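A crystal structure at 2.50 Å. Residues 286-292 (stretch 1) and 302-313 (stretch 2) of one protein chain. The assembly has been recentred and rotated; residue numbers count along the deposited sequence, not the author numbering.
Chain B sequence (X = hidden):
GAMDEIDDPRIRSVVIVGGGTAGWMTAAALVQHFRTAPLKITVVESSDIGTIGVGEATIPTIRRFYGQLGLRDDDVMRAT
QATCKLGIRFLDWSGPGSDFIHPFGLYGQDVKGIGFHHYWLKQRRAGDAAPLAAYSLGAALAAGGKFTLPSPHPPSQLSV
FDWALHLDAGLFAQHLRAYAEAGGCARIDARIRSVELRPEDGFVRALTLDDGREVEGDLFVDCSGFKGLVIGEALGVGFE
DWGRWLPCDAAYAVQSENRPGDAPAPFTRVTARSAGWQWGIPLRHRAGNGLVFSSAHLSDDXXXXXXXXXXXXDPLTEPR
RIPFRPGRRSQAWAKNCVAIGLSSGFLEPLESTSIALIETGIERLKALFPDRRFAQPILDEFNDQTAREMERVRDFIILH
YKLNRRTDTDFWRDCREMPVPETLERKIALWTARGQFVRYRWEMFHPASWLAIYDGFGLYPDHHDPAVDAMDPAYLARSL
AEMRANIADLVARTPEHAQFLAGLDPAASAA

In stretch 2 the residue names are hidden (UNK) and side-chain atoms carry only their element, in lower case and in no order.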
# COMPACT_ATOMS: atom_id res chain seq x y z
N ARG B 286 -28.35 -6.37 -26.69
CA ARG B 286 -28.66 -4.95 -26.53
C ARG B 286 -27.38 -4.21 -26.16
O ARG B 286 -26.35 -4.82 -25.87
CB ARG B 286 -29.71 -4.73 -25.43
CG ARG B 286 -31.13 -5.19 -25.78
CD ARG B 286 -31.97 -5.57 -24.54
NE ARG B 286 -31.68 -4.73 -23.36
CZ ARG B 286 -31.36 -5.14 -22.11
NH1 ARG B 286 -31.28 -6.45 -21.78
NH2 ARG B 286 -31.12 -4.23 -21.19
N ALA B 287 -27.42 -2.88 -26.21
CA ALA B 287 -26.26 -2.12 -25.77
C ALA B 287 -26.65 -0.81 -25.10
O ALA B 287 -27.68 -0.22 -25.45
CB ALA B 287 -25.31 -1.88 -26.93
N GLY B 288 -25.85 -0.40 -24.12
CA GLY B 288 -25.89 0.93 -23.57
C GLY B 288 -25.12 1.89 -24.48
O GLY B 288 -24.03 1.55 -24.98
N ASN B 289 -25.71 3.06 -24.73
CA ASN B 289 -25.06 4.13 -25.49
C ASN B 289 -25.22 5.43 -24.74
O ASN B 289 -26.20 5.61 -24.02
CB ASN B 289 -25.69 4.33 -26.87
CG ASN B 289 -25.84 3.06 -27.65
OD1 ASN B 289 -25.10 2.83 -28.62
ND2 ASN B 289 -26.82 2.23 -27.26
N GLY B 290 -24.28 6.35 -24.93
CA GLY B 290 -24.42 7.71 -24.41
C GLY B 290 -23.37 8.71 -24.88
O GLY B 290 -22.36 8.35 -25.45
N LEU B 291 -23.65 9.98 -24.63
CA LEU B 291 -22.72 11.05 -24.87
C LEU B 291 -22.65 11.87 -23.59
O LEU B 291 -23.69 12.32 -23.08
CB LEU B 291 -23.18 11.94 -26.04
CG LEU B 291 -22.10 12.89 -26.59
CD1 LEU B 291 -21.35 12.22 -27.74
CD2 LEU B 291 -22.67 14.24 -27.03
N VAL B 292 -21.43 12.03 -23.09
CA VAL B 292 -21.11 12.98 -22.01
C VAL B 292 -20.53 14.24 -22.66
O VAL B 292 -19.68 14.12 -23.53
CB VAL B 292 -20.04 12.38 -21.06
CG1 VAL B 292 -19.54 13.43 -20.04
CG2 VAL B 292 -20.59 11.13 -20.38
N UNK B 302 -27.33 19.69 -31.05
CA UNK B 302 -25.95 19.40 -31.50
C UNK B 302 -25.42 18.09 -30.86
O UNK B 302 -24.78 17.26 -31.54
c UNK B 302 -25.00 20.59 -31.25
c UNK B 302 -24.51 23.10 -31.71
o UNK B 302 -23.98 23.18 -30.60
c UNK B 302 -25.18 21.80 -32.19
n UNK B 302 -24.55 24.12 -32.54
N UNK B 303 -25.73 17.92 -29.57
CA UNK B 303 -25.40 16.70 -28.83
C UNK B 303 -26.04 15.46 -29.43
O UNK B 303 -25.41 14.43 -29.57
c UNK B 303 -25.82 16.84 -27.37
N UNK B 304 -27.32 15.54 -29.75
CA UNK B 304 -28.04 14.40 -30.33
C UNK B 304 -27.56 14.11 -31.76
O UNK B 304 -27.57 12.94 -32.19
c UNK B 304 -29.55 14.65 -30.29
c UNK B 304 -30.18 14.87 -28.90
c UNK B 304 -29.93 13.69 -27.98
c UNK B 304 -31.67 15.16 -28.96
N UNK B 305 -27.11 15.15 -32.47
CA UNK B 305 -26.49 15.01 -33.80
C UNK B 305 -25.17 14.23 -33.80
O UNK B 305 -24.83 13.58 -34.79
c UNK B 305 -26.28 16.39 -34.44
N UNK B 306 -24.43 14.31 -32.70
CA UNK B 306 -23.23 13.48 -32.53
C UNK B 306 -23.56 12.03 -32.11
O UNK B 306 -22.97 11.07 -32.63
c UNK B 306 -21.89 15.57 -31.85
o UNK B 306 -20.53 15.98 -29.93
o UNK B 306 -19.72 16.47 -31.92
c UNK B 306 -20.62 16.04 -31.18
c UNK B 306 -22.28 14.14 -31.51
N UNK B 307 -24.52 11.88 -31.19
CA UNK B 307 -24.85 10.60 -30.58
C UNK B 307 -25.65 9.69 -31.51
O UNK B 307 -25.22 8.57 -31.82
c UNK B 307 -26.80 10.36 -27.15
c UNK B 307 -25.07 8.71 -27.90
c UNK B 307 -25.63 10.83 -29.28
c UNK B 307 -26.13 9.72 -28.34
N UNK B 308 -26.79 10.20 -31.99
CA UNK B 308 -27.83 9.34 -32.61
C UNK B 308 -27.48 8.69 -33.95
O UNK B 308 -27.99 7.61 -34.23
c UNK B 308 -31.18 8.13 -31.14
c UNK B 308 -29.73 10.47 -31.29
c UNK B 308 -29.16 10.09 -32.68
s UNK B 308 -30.07 9.10 -30.13
N UNK B 309 -26.59 9.30 -34.76
CA UNK B 309 -26.12 8.58 -35.98
C UNK B 309 -25.08 7.49 -35.76
O UNK B 309 -24.71 6.84 -36.74
c UNK B 309 -26.19 10.73 -34.78
c UNK B 309 -25.87 10.98 -36.23
c UNK B 309 -25.49 9.69 -36.85
N UNK B 310 -24.59 7.30 -34.53
CA UNK B 310 -23.43 6.41 -34.25
C UNK B 310 -23.68 5.46 -33.09
O UNK B 310 -22.74 5.08 -32.39
c UNK B 310 -21.25 9.94 -36.20
n UNK B 310 -21.66 9.47 -35.04
n UNK B 310 -21.05 8.92 -37.02
c UNK B 310 -22.17 7.25 -33.95
c UNK B 310 -21.32 7.75 -36.35
c UNK B 310 -21.72 8.09 -35.10
N UNK B 311 -24.94 5.06 -32.90
CA UNK B 311 -25.28 4.08 -31.87
C UNK B 311 -24.85 2.67 -32.28
O UNK B 311 -24.68 2.38 -33.44
c UNK B 311 -28.91 5.15 -31.03
c UNK B 311 -27.42 5.40 -31.18
c UNK B 311 -26.82 5.92 -29.89
c UNK B 311 -26.77 4.08 -31.61
N UNK B 312 -24.71 1.78 -31.31
CA UNK B 312 -24.41 0.37 -31.58
C UNK B 312 -25.63 -0.43 -32.05
O UNK B 312 -25.57 -1.64 -32.02
c UNK B 312 -22.34 0.08 -30.00
c UNK B 312 -21.36 -0.63 -30.94
c UNK B 312 -22.03 -0.26 -28.55
c UNK B 312 -23.79 -0.29 -30.33
N UNK B 313 -26.68 0.23 -32.50
CA UNK B 313 -27.94 -0.42 -32.92
C UNK B 313 -29.16 0.50 -33.00
O UNK B 313 -29.04 1.71 -32.96

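Position 302 carries three carbons in an unbranched run, the third bearing one oxygen and one nitrogen: a carboxamide two methylenes out, hence Gln 302. Its side chain makes no contact with stretch 1. Position 303 has a single carbon, close to the side chain of Leu 291, so it is Ala 303; its CB lies 4.1 Å from Leu 291 CD2, and its backbone O is nearer still, 3.7 Å from the same CD2. Position 304 has four carbons forked at the second, the pattern of leucine; Leu 304 directs its CA-to-CB bond away and makes no contact. One carbon at position 305 gives Ala 305, also out of reach.

Position 306 shows three carbons, the third carrying two oxygens, one of them near Leu 291. This is a carboxylate after two methylenes, Glu 306, whose OE1 approaches Leu 291 CD2 at 4.0 Å. At position 307, four carbons fork at the second, and a branch end lies against the backbone of Gly 290. The residue is Leu 307: CD1 is 3.5 Å from Gly 290 C, and CD2 is 4.1 Å from Leu 291 CB. Its chi angles are t and p.

Position 308 has two carbons, a sulfur and a terminal carbon without branching, which defines Met 308. At position 309 three carbons close a ring onto the backbone N, giving Pro 309. Position 310 has one carbon followed by a five-membered ring of three carbons and two nitrogens, so it is His 310. Its ND1 donates to Glu 306 O at 3.2 Å with an angle of 164°, linking its side chain to the backbone four residues earlier.

At position 311 four carbons fork at the second, one branch end against Asn 289: Leu 311, whose CD2 reaches Asn 289 CB at 3.6 Å although its CA-to-CB bond points sideways. Position 312 repeats the fork, with a branch end near Ala 287; it is Leu 312, whose CD1 lies 4.0 Å from Ala 287 CB. Position 313 has no side-chain atoms and is Gly 313.

The contact follows the alternation of the strand. Ala 287, Asn 289 and Leu 291 point toward stretch 2, while a CB on Gly 288 or Gly 290 would point away. The helix crosses at 139°, its axis 8.7 Å from that of the strand at closest approach, and Leu 291 meets Ala 303, Glu 306 and Leu 307 on it. Beyond the helical segment, Leu 312 N donates to Asn 289 OD1 at 2.9 Å and 173°, a nearly linear bond and the one hydrogen bond across the interface. Apolar packing near Ala 287 and Leu 291 thus brackets a polar anchor, with 393 Å² buried in total.

Stretch 2 302-313: QALAELMPHLLG
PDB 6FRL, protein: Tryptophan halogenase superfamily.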